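Local coordinates for tyrosinase (Burkholderia thailandensis, PDB 5ZRD), which probably hydroxylates monophenols to catechols and oxidises these to quinones with molecular oxygen at a pair of copper ions, as tyrosinases do, at residues D31-W36 and N147-F152; P115-T120 and D313-F318. All coordinates share one frame; numbering follows the deposited sequence.

Interaction 1: residues D31-W36 and N147-F152; sequences DLVRAW and NPLRSF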
ATOM      1  N   ASP A  31     -46.397  24.974   5.477  1.00 44.86           N
ATOM      2  CA  ASP A  31     -45.400  25.137   4.394  1.00 50.03           C
ATOM      3  C   ASP A  31     -44.109  24.363   4.702  1.00 47.98           C
ATOM      4  O   ASP A  31     -43.525  23.688   3.833  1.00 47.49           O
ATOM      5  CB  ASP A  31     -45.055  26.612   4.175  1.00 55.57           C
ATOM      6  CG  ASP A  31     -46.199  27.410   3.545  1.00 60.87           C
ATOM      7  OD1 ASP A  31     -47.071  26.831   2.845  1.00 67.03           O
ATOM      8  OD2 ASP A  31     -46.199  28.642   3.746  1.00 61.02           O
ATOM      9  N   LEU A  32     -43.657  24.491   5.945  1.00 46.96           N
ATOM     10  CA  LEU A  32     -42.459  23.800   6.385  1.00 45.93           C
ATOM     11  C   LEU A  32     -42.652  22.285   6.220  1.00 39.11           C
ATOM     12  O   LEU A  32     -41.826  21.640   5.579  1.00 32.70           O
ATOM     13  CB  LEU A  32     -42.151  24.161   7.844  1.00 48.64           C
ATOM     14  CG  LEU A  32     -40.889  23.490   8.388  1.00 48.26           C
ATOM     15  CD1 LEU A  32     -39.647  24.122   7.782  1.00 44.04           C
ATOM     16  CD2 LEU A  32     -40.860  23.518   9.902  1.00 45.06           C
ATOM     17  N   VAL A  33     -43.736  21.740   6.774  1.00 36.03           N
ATOM     18  CA  VAL A  33     -43.990  20.299   6.668  1.00 37.56           C
ATOM     19  C   VAL A  33     -44.088  19.905   5.190  1.00 38.41           C
ATOM     20  O   VAL A  33     -43.461  18.931   4.766  1.00 39.39           O
ATOM     21  CB  VAL A  33     -45.225  19.858   7.476  1.00 36.68           C
ATOM     22  CG1 VAL A  33     -45.674  18.457   7.088  1.00 38.62           C
ATOM     23  CG2 VAL A  33     -44.969  19.916   8.980  1.00 34.72           C
ATOM     24  N   ARG A  34     -44.827  20.684   4.401  1.00 43.89           N
ATOM     25  CA  ARG A  34     -45.029  20.344   2.995  1.00 41.82           C
ATOM     26  C   ARG A  34     -43.682  20.310   2.284  1.00 36.95           C
ATOM     27  O   ARG A  34     -43.493  19.475   1.436  1.00 39.63           O
ATOM     28  CB  ARG A  34     -45.989  21.323   2.304  1.00 51.67           C
ATOM     29  CG  ARG A  34     -46.109  21.134   0.791  1.00 57.23           C
ATOM     30  CD  ARG A  34     -47.035  22.142   0.118  1.00 58.55           C
ATOM     31  NE  ARG A  34     -48.421  21.861   0.455  1.00 58.43           N
ATOM     32  CZ  ARG A  34     -49.170  22.567   1.298  1.00 68.76           C
ATOM     33  NH1 ARG A  34     -50.400  22.149   1.555  1.00 64.38           N
ATOM     34  NH2 ARG A  34     -48.707  23.673   1.875  1.00 62.24           N
ATOM     35  N   ALA A  35     -42.776  21.233   2.620  1.00 37.39           N
ATOM     36  CA  ALA A  35     -41.427  21.293   2.004  1.00 37.23           C
ATOM     37  C   ALA A  35     -40.594  20.065   2.391  1.00 35.50           C
ATOM     38  O   ALA A  35     -39.836  19.513   1.576  1.00 38.97           O
ATOM     39  CB  ALA A  35     -40.727  22.560   2.442  1.00 39.99           C
ATOM     40  N   TRP A  36     -40.716  19.654   3.651  1.00 31.22           N
ATOM     41  CA  TRP A  36     -39.964  18.524   4.139  1.00 34.02           C
ATOM     42  C   TRP A  36     -40.507  17.235   3.497  1.00 37.72           C
ATOM     43  O   TRP A  36     -39.720  16.340   3.096  1.00 32.47           O
ATOM     44  CB  TRP A  36     -40.013  18.476   5.670  1.00 34.98           C
ATOM     45  CG  TRP A  36     -38.896  19.214   6.330  1.00 34.89           C
ATOM     46  CD1 TRP A  36     -38.881  20.506   6.778  1.00 38.11           C
ATOM     47  CD2 TRP A  36     -37.606  18.675   6.626  1.00 36.89           C
ATOM     48  NE1 TRP A  36     -37.664  20.807   7.329  1.00 38.74           N
ATOM     49  CE2 TRP A  36     -36.860  19.706   7.234  1.00 37.85           C
ATOM     50  CE3 TRP A  36     -37.014  17.430   6.418  1.00 36.06           C
ATOM     51  CZ2 TRP A  36     -35.556  19.509   7.656  1.00 35.64           C
ATOM     52  CZ3 TRP A  36     -35.723  17.235   6.830  1.00 35.11           C
ATOM     53  CH2 TRP A  36     -35.011  18.264   7.440  1.00 37.06           C
ATOM     54  N   ASN A 147     -45.561  12.464  10.106  1.00 42.89           N
ATOM     55  CA  ASN A 147     -44.761  13.654  10.315  1.00 37.93           C
ATOM     56  C   ASN A 147     -43.369  13.419   9.712  1.00 37.39           C
ATOM     57  O   ASN A 147     -42.641  12.598  10.197  1.00 39.82           O
ATOM     58  CB  ASN A 147     -44.652  13.954  11.811  1.00 39.59           C
ATOM     59  CG  ASN A 147     -43.793  15.164  12.131  1.00 36.51           C
ATOM     60  OD1 ASN A 147     -43.384  15.891  11.237  1.00 43.98           O
ATOM     61  ND2 ASN A 147     -43.512  15.387  13.397  1.00 30.14           N
ATOM     62  N   PRO A 148     -42.999  14.130   8.642  1.00 36.12           N
ATOM     63  CA  PRO A 148     -41.674  13.908   8.076  1.00 33.81           C
ATOM     64  C   PRO A 148     -40.502  14.306   8.994  1.00 34.48           C
ATOM     65  O   PRO A 148     -39.367  13.939   8.706  1.00 37.35           O
ATOM     66  CB  PRO A 148     -41.638  14.829   6.849  1.00 35.75           C
ATOM     67  CG  PRO A 148     -42.456  15.997   7.285  1.00 37.94           C
ATOM     68  CD  PRO A 148     -43.542  15.407   8.164  1.00 35.95           C
ATOM     69  N   LEU A 149     -40.774  15.035  10.080  1.00 33.65           N
ATOM     70  CA  LEU A 149     -39.729  15.587  10.970  1.00 34.63           C
ATOM     71  C   LEU A 149     -39.359  14.612  12.109  1.00 37.24           C
ATOM     72  O   LEU A 149     -38.300  14.805  12.709  1.00 35.92           O
ATOM     73  CB  LEU A 149     -40.229  16.910  11.563  1.00 32.31           C
ATOM     74  CG  LEU A 149     -40.868  17.898  10.587  1.00 31.50           C
ATOM     75  CD1 LEU A 149     -41.314  19.176  11.329  1.00 31.28           C
ATOM     76  CD2 LEU A 149     -39.894  18.226   9.481  1.00 30.02           C
ATOM     77  N   ARG A 150     -40.179  13.588  12.411  1.00 35.80           N
ATOM     78  CA  ARG A 150     -39.884  12.693  13.525  1.00 38.94           C
ATOM     79  C   ARG A 150     -38.754  11.721  13.174  1.00 37.04           C
ATOM     80  O   ARG A 150     -38.062  11.268  14.067  1.00 36.10           O
ATOM     81  CB  ARG A 150     -41.109  11.918  14.018  1.00 46.93           C
ATOM     82  CG  ARG A 150     -41.729  10.905  13.067  1.00 59.77           C
ATOM     83  CD  ARG A 150     -42.302   9.730  13.863  1.00 72.35           C
ATOM     84  NE  ARG A 150     -42.640  10.052  15.261  1.00 78.33           N
ATOM     85  CZ  ARG A 150     -42.625   9.195  16.292  1.00 78.53           C
ATOM     86  NH1 ARG A 150     -42.047   8.013  16.171  1.00 77.27           N
ATOM     87  NH2 ARG A 150     -43.214   9.519  17.434  1.00 69.13           N
ATOM     88  N   SER A 151     -38.538  11.432  11.903  1.00 31.92           N
ATOM     89  CA  SER A 151     -37.573  10.419  11.535  1.00 32.47           C
ATOM     90  C   SER A 151     -37.542  10.351  10.018  1.00 32.87           C
ATOM     91  O   SER A 151     -38.321  11.026   9.313  1.00 36.53           O
ATOM     92  CB  SER A 151     -37.915   9.082  12.119  1.00 32.21           C
ATOM     93  OG  SER A 151     -39.240   8.739  11.724  1.00 36.06           O
ATOM     94  N   PHE A 152     -36.654   9.539   9.515  1.00 33.94           N
ATOM     95  CA  PHE A 152     -36.560   9.403   8.059  1.00 34.07           C
ATOM     96  C   PHE A 152     -36.175   7.966   7.745  1.00 33.08           C
ATOM     97  O   PHE A 152     -35.396   7.361   8.458  1.00 34.48           O
ATOM     98  CB  PHE A 152     -35.567  10.413   7.497  1.00 32.53           C
ATOM     99  CG  PHE A 152     -35.173  10.245   6.052  1.00 33.59           C
ATOM    100  CD1 PHE A 152     -36.064  10.557   5.035  1.00 31.87           C
ATOM    101  CD2 PHE A 152     -33.884   9.870   5.713  1.00 30.98           C
ATOM    102  CE1 PHE A 152     -35.691  10.459   3.709  1.00 29.81           C
ATOM    103  CE2 PHE A 152     -33.506   9.791   4.384  1.00 32.76           C
ATOM    104  CZ  PHE A 152     -34.408  10.077   3.385  1.00 32.57           C
TER

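Interaction 2: residues P115-T120 and D313-F318; sequences PFWDET and DPIFFF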
ATOM      1  N   PRO A 115     -36.769  26.948  10.192  1.00 35.82           N
ATOM      2  CA  PRO A 115     -36.787  27.514  11.526  1.00 34.42           C
ATOM      3  C   PRO A 115     -35.746  26.834  12.416  1.00 35.64           C
ATOM      4  O   PRO A 115     -35.091  25.882  11.963  1.00 34.35           O
ATOM      5  CB  PRO A 115     -38.184  27.206  12.082  1.00 34.91           C
ATOM      6  CG  PRO A 115     -38.578  25.944  11.369  1.00 35.24           C
ATOM      7  CD  PRO A 115     -37.838  25.946  10.044  1.00 35.27           C
ATOM      8  N   PHE A 116     -35.647  27.323  13.652  1.00 31.61           N
ATOM      9  CA  PHE A 116     -34.673  26.826  14.619  1.00 33.07           C
ATOM     10  C   PHE A 116     -35.419  26.243  15.824  1.00 33.10           C
ATOM     11  O   PHE A 116     -36.417  26.780  16.299  1.00 32.84           O
ATOM     12  CB  PHE A 116     -33.668  27.901  15.052  1.00 33.41           C
ATOM     13  CG  PHE A 116     -34.242  29.168  15.638  1.00 32.77           C
ATOM     14  CD1 PHE A 116     -34.553  30.249  14.823  1.00 35.12           C
ATOM     15  CD2 PHE A 116     -34.429  29.302  17.004  1.00 35.79           C
ATOM     16  CE1 PHE A 116     -35.073  31.425  15.351  1.00 34.21           C
ATOM     17  CE2 PHE A 116     -34.940  30.482  17.536  1.00 37.16           C
ATOM     18  CZ  PHE A 116     -35.273  31.539  16.706  1.00 35.35           C
ATOM     19  N   TRP A 117     -34.931  25.117  16.307  1.00 33.17           N
ATOM     20  CA  TRP A 117     -35.326  24.654  17.631  1.00 31.89           C
ATOM     21  C   TRP A 117     -34.569  25.477  18.653  1.00 31.37           C
ATOM     22  O   TRP A 117     -33.373  25.296  18.825  1.00 33.17           O
ATOM     23  CB  TRP A 117     -35.047  23.162  17.833  1.00 31.33           C
ATOM     24  CG  TRP A 117     -35.189  22.714  19.254  1.00 29.35           C
ATOM     25  CD1 TRP A 117     -35.971  23.251  20.236  1.00 30.07           C
ATOM     26  CD2 TRP A 117     -34.547  21.581  19.835  1.00 26.62           C
ATOM     27  NE1 TRP A 117     -35.826  22.548  21.401  1.00 31.73           N
ATOM     28  CE2 TRP A 117     -34.997  21.490  21.173  1.00 30.80           C
ATOM     29  CE3 TRP A 117     -33.666  20.622  19.350  1.00 24.03           C
ATOM     30  CZ2 TRP A 117     -34.533  20.509  22.049  1.00 29.62           C
ATOM     31  CZ3 TRP A 117     -33.213  19.657  20.216  1.00 27.14           C
ATOM     32  CH2 TRP A 117     -33.649  19.592  21.542  1.00 27.37           C
ATOM     33  N   ASP A 118     -35.289  26.381  19.291  1.00 35.89           N
ATOM     34  CA  ASP A 118     -34.731  27.192  20.343  1.00 38.00           C
ATOM     35  C   ASP A 118     -34.511  26.358  21.611  1.00 37.29           C
ATOM     36  O   ASP A 118     -35.398  26.262  22.459  1.00 34.75           O
ATOM     37  CB  ASP A 118     -35.610  28.419  20.638  1.00 33.89           C
ATOM     38  CG  ASP A 118     -34.873  29.463  21.484  1.00 34.88           C
ATOM     39  OD1 ASP A 118     -33.838  29.135  22.141  1.00 37.21           O
ATOM     40  OD2 ASP A 118     -35.343  30.605  21.502  1.00 36.97           O
ATOM     41  N   GLU A 119     -33.283  25.850  21.738  1.00 38.58           N
ATOM     42  CA  GLU A 119     -32.915  24.789  22.709  1.00 37.10           C
ATOM     43  C   GLU A 119     -32.861  25.323  24.144  1.00 33.27           C
ATOM     44  O   GLU A 119     -32.897  24.521  25.103  1.00 31.77           O
ATOM     45  CB  GLU A 119     -31.540  24.206  22.355  1.00 36.77           C
ATOM     46  CG  GLU A 119     -31.538  23.393  21.075  1.00 35.91           C
ATOM     47  CD  GLU A 119     -30.213  23.279  20.336  1.00 36.33           C
ATOM     48  OE1 GLU A 119     -30.111  22.366  19.516  1.00 35.87           O
ATOM     49  OE2 GLU A 119     -29.279  24.099  20.572  1.00 38.22           O
ATOM     50  N   THR A 120     -32.688  26.631  24.280  1.00 29.51           N
ATOM     51  CA  THR A 120     -32.486  27.281  25.571  1.00 30.08           C
ATOM     52  C   THR A 120     -33.627  28.254  25.903  1.00 31.12           C
ATOM     53  O   THR A 120     -33.505  29.038  26.815  1.00 32.70           O
ATOM     54  CB  THR A 120     -31.144  28.021  25.595  1.00 27.41           C
ATOM     55  OG1 THR A 120     -31.062  28.881  24.460  1.00 31.37           O
ATOM     56  CG2 THR A 120     -29.961  27.078  25.568  1.00 27.98           C
ATOM     57  N   ASP A 313     -31.191  12.302  10.378  1.00 28.70           N
ATOM     58  CA  ASP A 313     -32.314  12.630  11.253  1.00 30.10           C
ATOM     59  C   ASP A 313     -32.725  14.090  11.046  1.00 30.05           C
ATOM     60  O   ASP A 313     -31.945  14.972  11.327  1.00 32.35           O
ATOM     61  CB  ASP A 313     -31.945  12.411  12.698  1.00 29.57           C
ATOM     62  CG  ASP A 313     -33.106  12.621  13.641  1.00 31.58           C
ATOM     63  OD1 ASP A 313     -34.054  13.418  13.324  1.00 32.25           O
ATOM     64  OD2 ASP A 313     -33.051  11.942  14.697  1.00 28.80           O
ATOM     65  N   PRO A 314     -33.963  14.345  10.606  1.00 34.05           N
ATOM     66  CA  PRO A 314     -34.434  15.722  10.335  1.00 33.85           C
ATOM     67  C   PRO A 314     -34.134  16.722  11.461  1.00 33.84           C
ATOM     68  O   PRO A 314     -33.948  17.924  11.141  1.00 30.92           O
ATOM     69  CB  PRO A 314     -35.950  15.586  10.138  1.00 34.58           C
ATOM     70  CG  PRO A 314     -36.114  14.180   9.595  1.00 32.59           C
ATOM     71  CD  PRO A 314     -35.049  13.383  10.308  1.00 33.70           C
ATOM     72  N   ILE A 315     -34.063  16.244  12.724  1.00 30.92           N
ATOM     73  CA  ILE A 315     -33.847  17.122  13.870  1.00 31.38           C
ATOM     74  C   ILE A 315     -32.444  17.713  13.779  1.00 30.33           C
ATOM     75  O   ILE A 315     -32.179  18.766  14.375  1.00 29.98           O
ATOM     76  CB  ILE A 315     -34.049  16.426  15.238  1.00 29.76           C
ATOM     77  CG1 ILE A 315     -34.311  17.438  16.346  1.00 31.39           C
ATOM     78  CG2 ILE A 315     -32.881  15.559  15.642  1.00 30.30           C
ATOM     79  CD1 ILE A 315     -34.949  16.814  17.575  1.00 33.59           C
ATOM     80  N   PHE A 316     -31.542  17.005  13.113  1.00 29.12           N
ATOM     81  CA  PHE A 316     -30.208  17.583  12.875  1.00 29.90           C
ATOM     82  C   PHE A 316     -30.300  19.038  12.401  1.00 28.84           C
ATOM     83  O   PHE A 316     -29.571  19.871  12.874  1.00 32.88           O
ATOM     84  CB  PHE A 316     -29.438  16.782  11.843  1.00 28.60           C
ATOM     85  CG  PHE A 316     -28.061  17.318  11.553  1.00 30.52           C
ATOM     86  CD1 PHE A 316     -27.884  18.338  10.632  1.00 28.80           C
ATOM     87  CD2 PHE A 316     -26.945  16.778  12.177  1.00 29.04           C
ATOM     88  CE1 PHE A 316     -26.616  18.815  10.371  1.00 29.74           C
ATOM     89  CE2 PHE A 316     -25.676  17.262  11.920  1.00 27.85           C
ATOM     90  CZ  PHE A 316     -25.518  18.286  11.024  1.00 30.27           C
ATOM     91  N   PHE A 317     -31.230  19.354  11.528  1.00 31.01           N
ATOM     92  CA  PHE A 317     -31.231  20.659  10.845  1.00 30.69           C
ATOM     93  C   PHE A 317     -31.902  21.726  11.716  1.00 33.99           C
ATOM     94  O   PHE A 317     -31.488  22.903  11.679  1.00 31.86           O
ATOM     95  CB  PHE A 317     -31.840  20.509   9.449  1.00 28.06           C
ATOM     96  CG  PHE A 317     -30.921  19.721   8.573  1.00 27.74           C
ATOM     97  CD1 PHE A 317     -30.950  18.344   8.608  1.00 29.97           C
ATOM     98  CD2 PHE A 317     -29.895  20.341   7.899  1.00 26.29           C
ATOM     99  CE1 PHE A 317     -30.029  17.605   7.892  1.00 29.29           C
ATOM    100  CE2 PHE A 317     -28.981  19.597   7.169  1.00 28.69           C
ATOM    101  CZ  PHE A 317     -29.047  18.233   7.163  1.00 29.13           C
ATOM    102  N   PHE A 318     -32.887  21.325  12.512  1.00 30.24           N
ATOM    103  CA  PHE A 318     -33.530  22.251  13.459  1.00 29.30           C
ATOM    104  C   PHE A 318     -32.523  22.676  14.545  1.00 31.48           C
ATOM    105  O   PHE A 318     -32.486  23.828  15.002  1.00 31.17           O
ATOM    106  CB  PHE A 318     -34.768  21.574  14.060  1.00 31.19           C
ATOM    107  CG  PHE A 318     -35.874  21.445  13.045  1.00 31.08           C
ATOM    108  CD1 PHE A 318     -35.897  20.383  12.162  1.00 31.65           C
ATOM    109  CD2 PHE A 318     -36.816  22.440  12.899  1.00 31.13           C
ATOM    110  CE1 PHE A 318     -36.866  20.307  11.181  1.00 35.06           C
ATOM    111  CE2 PHE A 318     -37.806  22.337  11.937  1.00 34.33           C
ATOM    112  CZ  PHE A 318     -37.829  21.275  11.079  1.00 32.31           C
TER

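Interaction 1: residues D31-W36 and N147-F152
L149 lays its CD2 methyl over one face of the W36 indole, 3.6 Å from the centroid of the five-membered ring and 17° off the ring normal, a CH-pi contact. The methyl sits toward the rim of that ring, so its closest atom is W36 CG, 3.4 Å from L149 CD2. The two side chains cross at about a right angle. A chi1 of -46° sets L149 CG anti to the carbonyl carbon, and chi2 of -180° extends CD1 toward V33 CG2 (4.4 Å), so that the other branch, CD2, lies over the indole. Leucine suits the place because its forked end reaches two residues one helical turn apart.

P148, one residue earlier, packs beside it. Its CG is 3.8 Å from W36 CB, and its CD lies 3.9 Å from V33 CG1. Compact and rigid, the pyrrolidine fits between the base of the tryptophan and the valine.

No hydrogen bond joins 31-36 to 147-152; one turn further along the helix, Q40 NE2 donates to P148 O. The loop holds its own shape through a type I turn from N147 to R150 and an Asx turn, in which L149 N donates to N147 OD1 at 3.0 Å, from above the carbonyl plane. N147 ND2 bonds to the backbone oxygens of I132 and Q135.

This is a loop-on-helix contact with no direct part in the metal site: the W36 side chain is about 10 Å from that of the copper ligand H320. Beside the leucine methyl, on the same face, F318 meets the indole at a shallow angle; F50 meets it edge-to-face. The loop after strand 143-146 thus covers helix 27-41 here, while W36 also touches L101 and L105 of helix 90-108 and V33 meets F138 of strand 137-140.

Interaction 2: residues P115-T120 and D313-F318
With chi1 at -71°, F318 turns its ring anti to its own carbonyl carbon, alongside P115, while W117 sets CG anti to the backbone N (chi1 169°) and so directs its indole toward I315. The proline and the phenylalanine lie side by side, pointing the same way, with P115 CG 3.7 Å from F318 CE2. I315 CD1, at the end of an extended side chain, approaches W117 CZ3 obliquely at 4.3 Å. E119 folds its CG over the centre of an indole face, and W117 NE1 bonds to T124 OG1.

One hydrogen bond joins the two segments: W117 N donates to F318 O at 3.1 Å, with an N-H...O angle of 161°, from above the carbonyl plane. The E119 carboxylate goes on to H319 and N322 of the same helix. In the turn leading into that helix, D313 OD1 accepts from I315 N at 2.9 Å, a capping bond, and forms a salt bridge with R179. F316 touches the bound oxygen atom and stacks on the copper ligand H320. A buried loop amide is therefore satisfied by a helix carbonyl, and apolar contacts flank the bond, W117 CB lying 4.1 Å from F318 CB, close to the dicopper centre.

Overall arrangement
Both contacts are buried, but interaction 1 lies toward the periphery, about 21 Å from the chain centre to its own centre, and interaction 2 deeper, about 11 Å. They meet directly: L32 CD1 packs on P115 CD at 3.4 Å, and W36 CZ3 on P314 CB at 3.7 Å. Helix 27-41 therefore faces the 147-152 loop in one contact and both segments of the other. Between its two segments interaction 1 is apolar; its polar groups shape the turn or bond to neighbouring residues such as Q40 and R179. Interaction 2 adds a backbone hydrogen bond between loop and helix. The segments alternate along the chain, and four separate parts of the sequence come together in one buried region, of which interaction 2 lies nearer the copper site.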